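Side-chain contacts in superoxide dismutase [FE] (Sulfolobus solfataricus, PDB 1WB7), which destroys superoxide radicals by converting them to hydrogen peroxide and oxygen at one iron ion per subunit of a homotetramer: residues Glu50-Glu53 and Lys54-Gly58; Gly63-Ile67 and Gln68-Arg72. The protein carries 1 engineered substitution. All blocks are in the same frame, centred on the assembly; numbering follows the deposited sequence.

Contact 1: residues Glu50-Glu53 and Lys54-Gly58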
ATOM      1  N   GLU A  50      -8.004 -18.615 -14.371  1.00 15.78           N
ATOM      2  CA  GLU A  50      -7.850 -19.280 -15.657  1.00 16.22           C
ATOM      3  C   GLU A  50      -6.506 -18.916 -16.256  1.00 16.18           C
ATOM      4  O   GLU A  50      -5.818 -19.761 -16.824  1.00 16.60           O
ATOM      5  CB  GLU A  50      -8.965 -18.866 -16.614  1.00 17.46           C
ATOM      6  CG  GLU A  50     -10.301 -19.493 -16.272  1.00 26.36           C
ATOM      7  CD  GLU A  50     -11.439 -18.921 -17.085  1.00 32.03           C
ATOM      8  OE1 GLU A  50     -12.590 -19.343 -16.853  1.00 40.27           O
ATOM      9  OE2 GLU A  50     -11.188 -18.051 -17.948  1.00 35.06           O
ATOM     10  N   ARG A  51      -6.131 -17.651 -16.121  1.00 15.75           N
ATOM     11  CA  ARG A  51      -4.863 -17.197 -16.655  1.00 15.30           C
ATOM     12  C   ARG A  51      -3.704 -17.816 -15.875  1.00 15.05           C
ATOM     13  O   ARG A  51      -2.708 -18.248 -16.461  1.00 15.07           O
ATOM     14  CB  ARG A  51      -4.802 -15.672 -16.603  1.00 16.22           C
ATOM     15  CG  ARG A  51      -3.632 -15.091 -17.340  1.00 16.33           C
ATOM     16  CD  ARG A  51      -3.835 -13.609 -17.602  1.00 19.05           C
ATOM     17  NE  ARG A  51      -2.584 -13.020 -18.059  1.00 18.39           N
ATOM     18  CZ  ARG A  51      -2.024 -13.282 -19.231  1.00 17.53           C
ATOM     19  NH1 ARG A  51      -2.613 -14.121 -20.074  1.00 18.68           N
ATOM     20  NH2 ARG A  51      -0.864 -12.725 -19.547  1.00 15.04           N
ATOM     21  N   LEU A  52      -3.831 -17.875 -14.554  1.00 14.73           N
ATOM     22  CA  LEU A  52      -2.777 -18.469 -13.742  1.00 14.52           C
ATOM     23  C   LEU A  52      -2.616 -19.959 -14.078  1.00 14.45           C
ATOM     24  O   LEU A  52      -1.505 -20.492 -14.048  1.00 14.30           O
ATOM     25  CB  LEU A  52      -3.084 -18.295 -12.252  1.00 13.52           C
ATOM     26  CG  LEU A  52      -1.998 -18.839 -11.321  1.00 11.82           C
ATOM     27  CD1 LEU A  52      -0.661 -18.220 -11.667  1.00 11.93           C
ATOM     28  CD2 LEU A  52      -2.371 -18.548  -9.877  1.00 14.77           C
ATOM     29  N   GLU A  53      -3.722 -20.623 -14.408  1.00 14.54           N
ATOM     30  CA  GLU A  53      -3.662 -22.037 -14.767  1.00 14.64           C
ATOM     31  C   GLU A  53      -2.787 -22.190 -16.008  1.00 14.68           C
ATOM     32  O   GLU A  53      -1.981 -23.113 -16.104  1.00 14.51           O
ATOM     33  CB  GLU A  53      -5.060 -22.583 -15.066  1.00 15.19           C
ATOM     34  CG  GLU A  53      -6.028 -22.548 -13.902  1.00 17.26           C
ATOM     35  CD  GLU A  53      -7.409 -23.041 -14.299  1.00 21.22           C
ATOM     36  OE1 GLU A  53      -7.765 -22.911 -15.493  1.00 22.93           O
ATOM     37  OE2 GLU A  53      -8.146 -23.543 -13.422  1.00 20.77           O
ATOM     38  N   LYS A  54      -2.952 -21.277 -16.961  1.00 14.88           N
ATOM     39  CA  LYS A  54      -2.165 -21.321 -18.185  1.00 15.13           C
ATOM     40  C   LYS A  54      -0.680 -21.102 -17.894  1.00 15.29           C
ATOM     41  O   LYS A  54       0.179 -21.674 -18.564  1.00 15.14           O
ATOM     42  CB  LYS A  54      -2.670 -20.279 -19.184  1.00 15.75           C
ATOM     43  CG  LYS A  54      -4.004 -20.634 -19.845  1.00 14.22           C
ATOM     44  CD  LYS A  54      -4.348 -19.597 -20.915  1.00 18.43           C
ATOM     45  CE  LYS A  54      -5.649 -19.916 -21.647  1.00 20.41           C
ATOM     46  NZ  LYS A  54      -6.862 -19.713 -20.798  1.00 27.67           N
ATOM     47  N   VAL A  55      -0.374 -20.273 -16.899  1.00 15.39           N
ATOM     48  CA  VAL A  55       1.022 -20.045 -16.532  1.00 15.63           C
ATOM     49  C   VAL A  55       1.580 -21.343 -15.967  1.00 16.02           C
ATOM     50  O   VAL A  55       2.676 -21.767 -16.322  1.00 15.92           O
ATOM     51  CB  VAL A  55       1.174 -18.947 -15.448  1.00 13.94           C
ATOM     52  CG1 VAL A  55       2.609 -18.921 -14.942  1.00 11.88           C
ATOM     53  CG2 VAL A  55       0.802 -17.589 -16.016  1.00 14.34           C
ATOM     54  N   VAL A  56       0.810 -21.969 -15.080  1.00 16.71           N
ATOM     55  CA  VAL A  56       1.211 -23.223 -14.449  1.00 17.48           C
ATOM     56  C   VAL A  56       1.398 -24.349 -15.469  1.00 18.17           C
ATOM     57  O   VAL A  56       2.395 -25.070 -15.432  1.00 18.04           O
ATOM     58  CB  VAL A  56       0.168 -23.668 -13.401  1.00 18.04           C
ATOM     59  CG1 VAL A  56       0.509 -25.067 -12.877  1.00 16.88           C
ATOM     60  CG2 VAL A  56       0.123 -22.661 -12.255  1.00 16.71           C
ATOM     61  N   LYS A  57       0.433 -24.491 -16.376  1.00 18.93           N
ATOM     62  CA  LYS A  57       0.483 -25.522 -17.408  1.00 19.82           C
ATOM     63  C   LYS A  57       1.544 -25.218 -18.457  1.00 20.40           C
ATOM     64  O   LYS A  57       2.000 -26.110 -19.173  1.00 20.56           O
ATOM     65  CB  LYS A  57      -0.892 -25.662 -18.074  1.00 20.84           C
ATOM     66  CG  LYS A  57      -1.874 -26.488 -17.248  1.00 26.25           C
ATOM     67  CD  LYS A  57      -3.322 -26.092 -17.498  1.00 32.63           C
ATOM     68  CE  LYS A  57      -3.734 -26.275 -18.942  1.00 35.59           C
ATOM     69  NZ  LYS A  57      -5.041 -25.596 -19.194  1.00 39.47           N
ATOM     70  N   GLY A  58       1.943 -23.955 -18.548  1.00 20.65           N
ATOM     71  CA  GLY A  58       2.952 -23.591 -19.519  1.00 21.04           C
ATOM     72  C   GLY A  58       2.375 -23.130 -20.843  1.00 21.46           C
ATOM     73  O   GLY A  58       3.122 -22.891 -21.787  1.00 21.66           O
TER
HETATM   74  O   HOH W   1      -6.884 -21.819 -18.314  1.00 22.70           O
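Glu50 meets Lys54 one helical turn further on. Glu50 O accepts from the amide N of Lys54 at 3.2 Å. Glu50 O also accepts a hydrogen bond from a water, O to O 2.8 Å. The same water donates to Glu53 OE1 and accepts from Lys54 NZ. The lysine can reach it because its chain runs straight to CE and then bends at chi4 (71°). Glu50 OE2 stays 5.4 Å from Lys54 NZ, so the two charges do not pair directly.

Arg51 contributes its carbonyl O, which accepts from Val55 N. Its guanidinium group is held by the third subunit, NE in a salt bridge with Asp66 OD1 and NH1 in a hydrogen bond to Gly63 O.

Leu52 is buried and packs on Ile70 and Leu74 of helix 67-89. Its O accepts from Val56 N, while Leu52 CD1 lies 4.3 Å from Val55 CB and Leu52 CG 4.5 Å from Val56 CG2. The Val56 CG2 methyl also sits 3.3 Å from Leu52 O.

Glu53 O takes Lys57 N at 2.8 Å, a nearly linear bond (165°). The Lys57 chain folds past this oxygen, with CB, CG and CD all near it. Glu53 OE2 is held by Lys8 and by the amide of Phe6.

Gly58, the first residue past the helix, has a positive phi (93°). The whole is the last turns of an amphipathic alpha-helix, the first arm of the alpha-hairpin domain of iron/manganese superoxide dismutases.

Contact 2: residues Gly63-Ile67 and Gln68-Arg72; sequences GQYDI and QGIIR
The Ile67 and Ile71 side chains run alongside each other in the same direction, with Ile67 CG1 3.9 Å from Ile71 CG1. Ile67 CG1 is set there by lying anti to its own backbone N (chi1 -163°). Beneath them, Ile71 N donates a nearly straight hydrogen bond to Ile67 O (2.8 Å, 176°). Ile71 CG1 also rests 3.3 Å from Ile67 O.

Asp66 O takes two backbone donors. Gly69 N approaches Asp66 O at 2.8 Å from above the carbonyl plane. Ile70 N adds a weak bond to Asp66 O at 3.4 Å. Asp66 is the N-cap residue of helix 67-89, the second arm of the alpha-hairpin, but its carboxylate makes no capping bond. It is satisfied by the third subunit instead, where Arg51 takes OD1 and the Asp66 amide N donates to OD2.

With an alanine at Ile67, the CG1 and CD1 contact to Ile71 is gone, which would probably leave a gap beside Ile71 and towards Ser129 of the second subunit.

Ile70 CD1 touches Tyr65 CB at 4.1 Å. The Tyr65 OH is hydrogen-bonded to Glu125 OE2 of the second subunit. Gln68 NE2 is satisfied by Ser129 and Thr151 of that same subunit.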
ATOM      1  N   GLY A  63       7.565 -14.419 -20.680  1.00 21.91           N
ATOM      2  CA  GLY A  63       7.422 -13.250 -21.531  1.00 20.92           C
ATOM      3  C   GLY A  63       6.011 -13.040 -22.030  1.00 20.28           C
ATOM      4  O   GLY A  63       5.735 -12.095 -22.767  1.00 20.31           O
ATOM      5  N   GLN A  64       5.106 -13.918 -21.626  1.00 19.70           N
ATOM      6  CA  GLN A  64       3.724 -13.805 -22.050  1.00 19.21           C
ATOM      7  C   GLN A  64       2.816 -13.516 -20.880  1.00 18.65           C
ATOM      8  O   GLN A  64       1.607 -13.708 -20.963  1.00 18.87           O
ATOM      9  CB  GLN A  64       3.290 -15.084 -22.761  1.00 19.92           C
ATOM     10  CG  GLN A  64       3.998 -15.270 -24.088  1.00 25.68           C
ATOM     11  CD  GLN A  64       3.585 -16.529 -24.819  1.00 28.48           C
ATOM     12  OE1 GLN A  64       3.963 -16.732 -25.968  1.00 32.44           O
ATOM     13  NE2 GLN A  64       2.815 -17.382 -24.155  1.00 28.15           N
ATOM     14  N   TYR A  65       3.405 -13.044 -19.788  1.00 17.87           N
ATOM     15  CA  TYR A  65       2.635 -12.712 -18.601  1.00 17.26           C
ATOM     16  C   TYR A  65       3.532 -12.018 -17.588  1.00 16.90           C
ATOM     17  O   TYR A  65       4.750 -12.163 -17.619  1.00 17.04           O
ATOM     18  CB  TYR A  65       2.037 -13.981 -17.973  1.00 14.36           C
ATOM     19  CG  TYR A  65       3.070 -14.924 -17.400  1.00 13.11           C
ATOM     20  CD1 TYR A  65       3.452 -14.842 -16.060  1.00 12.32           C
ATOM     21  CD2 TYR A  65       3.681 -15.891 -18.203  1.00  9.64           C
ATOM     22  CE1 TYR A  65       4.418 -15.706 -15.530  1.00 12.37           C
ATOM     23  CE2 TYR A  65       4.642 -16.753 -17.692  1.00 11.97           C
ATOM     24  CZ  TYR A  65       5.009 -16.656 -16.354  1.00 14.23           C
ATOM     25  OH  TYR A  65       5.970 -17.508 -15.849  1.00 14.49           O
ATOM     26  N   ASP A  66       2.917 -11.258 -16.694  1.00 16.45           N
ATOM     27  CA  ASP A  66       3.651 -10.558 -15.659  1.00 16.10           C
ATOM     28  C   ASP A  66       2.997 -11.032 -14.378  1.00 15.86           C
ATOM     29  O   ASP A  66       1.924 -10.564 -13.993  1.00 16.05           O
ATOM     30  CB  ASP A  66       3.505  -9.059 -15.869  1.00 15.24           C
ATOM     31  CG  ASP A  66       3.986  -8.631 -17.238  1.00 12.68           C
ATOM     32  OD1 ASP A  66       5.189  -8.368 -17.394  1.00 15.29           O
ATOM     33  OD2 ASP A  66       3.161  -8.584 -18.171  1.00 15.04           O
ATOM     34  N   ILE A  67       3.661 -11.989 -13.741  1.00 15.38           N
ATOM     35  CA  ILE A  67       3.164 -12.630 -12.536  1.00 14.93           C
ATOM     36  C   ILE A  67       2.637 -11.710 -11.426  1.00 14.52           C
ATOM     37  O   ILE A  67       1.612 -12.011 -10.812  1.00 14.36           O
ATOM     38  CB  ILE A  67       4.232 -13.616 -11.988  1.00 14.14           C
ATOM     39  CG1 ILE A  67       3.580 -14.576 -10.997  1.00 15.24           C
ATOM     40  CG2 ILE A  67       5.394 -12.856 -11.372  1.00 15.56           C
ATOM     41  CD1 ILE A  67       2.531 -15.469 -11.635  1.00 11.26           C
ATOM     42  N   GLN A  68       3.305 -10.592 -11.167  1.00 14.11           N
ATOM     43  CA  GLN A  68       2.816  -9.693 -10.125  1.00 13.67           C
ATOM     44  C   GLN A  68       1.443  -9.123 -10.478  1.00 13.40           C
ATOM     45  O   GLN A  68       0.640  -8.819  -9.589  1.00 13.15           O
ATOM     46  CB  GLN A  68       3.813  -8.561  -9.868  1.00 12.98           C
ATOM     47  CG  GLN A  68       4.886  -8.922  -8.852  1.00 14.33           C
ATOM     48  CD  GLN A  68       4.297  -9.270  -7.486  1.00 15.74           C
ATOM     49  OE1 GLN A  68       3.546  -8.482  -6.906  1.00 15.41           O
ATOM     50  NE2 GLN A  68       4.639 -10.447  -6.968  1.00 10.52           N
ATOM     51  N   GLY A  69       1.172  -8.982 -11.773  1.00 12.97           N
ATOM     52  CA  GLY A  69      -0.117  -8.467 -12.188  1.00 12.67           C
ATOM     53  C   GLY A  69      -1.200  -9.494 -11.912  1.00 12.89           C
ATOM     54  O   GLY A  69      -2.309  -9.146 -11.499  1.00 12.89           O
ATOM     55  N   ILE A  70      -0.880 -10.768 -12.136  1.00 12.78           N
ATOM     56  CA  ILE A  70      -1.842 -11.842 -11.906  1.00 12.80           C
ATOM     57  C   ILE A  70      -2.073 -12.054 -10.408  1.00 12.57           C
ATOM     58  O   ILE A  70      -3.212 -12.070  -9.944  1.00 12.19           O
ATOM     59  CB  ILE A  70      -1.354 -13.173 -12.544  1.00 14.29           C
ATOM     60  CG1 ILE A  70      -1.295 -13.024 -14.068  1.00 12.17           C
ATOM     61  CG2 ILE A  70      -2.299 -14.321 -12.171  1.00 14.21           C
ATOM     62  CD1 ILE A  70      -0.594 -14.170 -14.770  1.00 11.17           C
ATOM     63  N   ILE A  71      -0.981 -12.198  -9.662  1.00 12.67           N
ATOM     64  CA  ILE A  71      -1.039 -12.418  -8.221  1.00 12.81           C
ATOM     65  C   ILE A  71      -1.712 -11.276  -7.464  1.00 12.80           C
ATOM     66  O   ILE A  71      -2.551 -11.504  -6.593  1.00 12.82           O
ATOM     67  CB  ILE A  71       0.382 -12.643  -7.650  1.00 14.18           C
ATOM     68  CG1 ILE A  71       0.957 -13.952  -8.206  1.00 12.82           C
ATOM     69  CG2 ILE A  71       0.344 -12.683  -6.128  1.00 13.64           C
ATOM     70  CD1 ILE A  71       0.152 -15.185  -7.839  1.00 13.97           C
ATOM     71  N   ARG A  72      -1.358 -10.042  -7.796  1.00 12.63           N
ATOM     72  CA  ARG A  72      -1.956  -8.905  -7.114  1.00 12.35           C
ATOM     73  C   ARG A  72      -3.415  -8.720  -7.553  1.00 12.14           C
ATOM     74  O   ARG A  72      -4.261  -8.282  -6.769  1.00 11.93           O
ATOM     75  CB  ARG A  72      -1.137  -7.646  -7.390  1.00 12.00           C
ATOM     76  CG  ARG A  72      -1.342  -6.555  -6.370  1.00 13.73           C
ATOM     77  CD  ARG A  72      -0.036  -5.836  -6.068  1.00 10.78           C
ATOM     78  NE  ARG A  72      -0.254  -4.755  -5.115  1.00 11.96           N
ATOM     79  CZ  ARG A  72      -0.959  -3.665  -5.385  1.00  9.64           C
ATOM     80  NH1 ARG A  72      -1.503  -3.514  -6.586  1.00 10.52           N
ATOM     81  NH2 ARG A  72      -1.141  -2.736  -4.454  1.00 10.64           N
TER

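How the contacts relate
Contact 1 closes helix 27-57 and contact 2 opens helix 67-89, so both lie at the turn end of the alpha-hairpin, far from the iron. Their centres are 11 Å apart. Each is partly buried, but contact 1 keeps an exposed, charged face with a bridging water, whereas none of the touching residues of contact 2 is exposed. The two meet through apolar groups: Val55 CG2 lies 3.9 Å from Ile70 CD1, and Val55 CG1 packs on the Tyr65 ring. Arg51 NH2 makes a weak, probable hydrogen bond to Gln64 O. Both touch the second subunit. The charged link between the two regions runs between subunits, while the apolar one is within the chain.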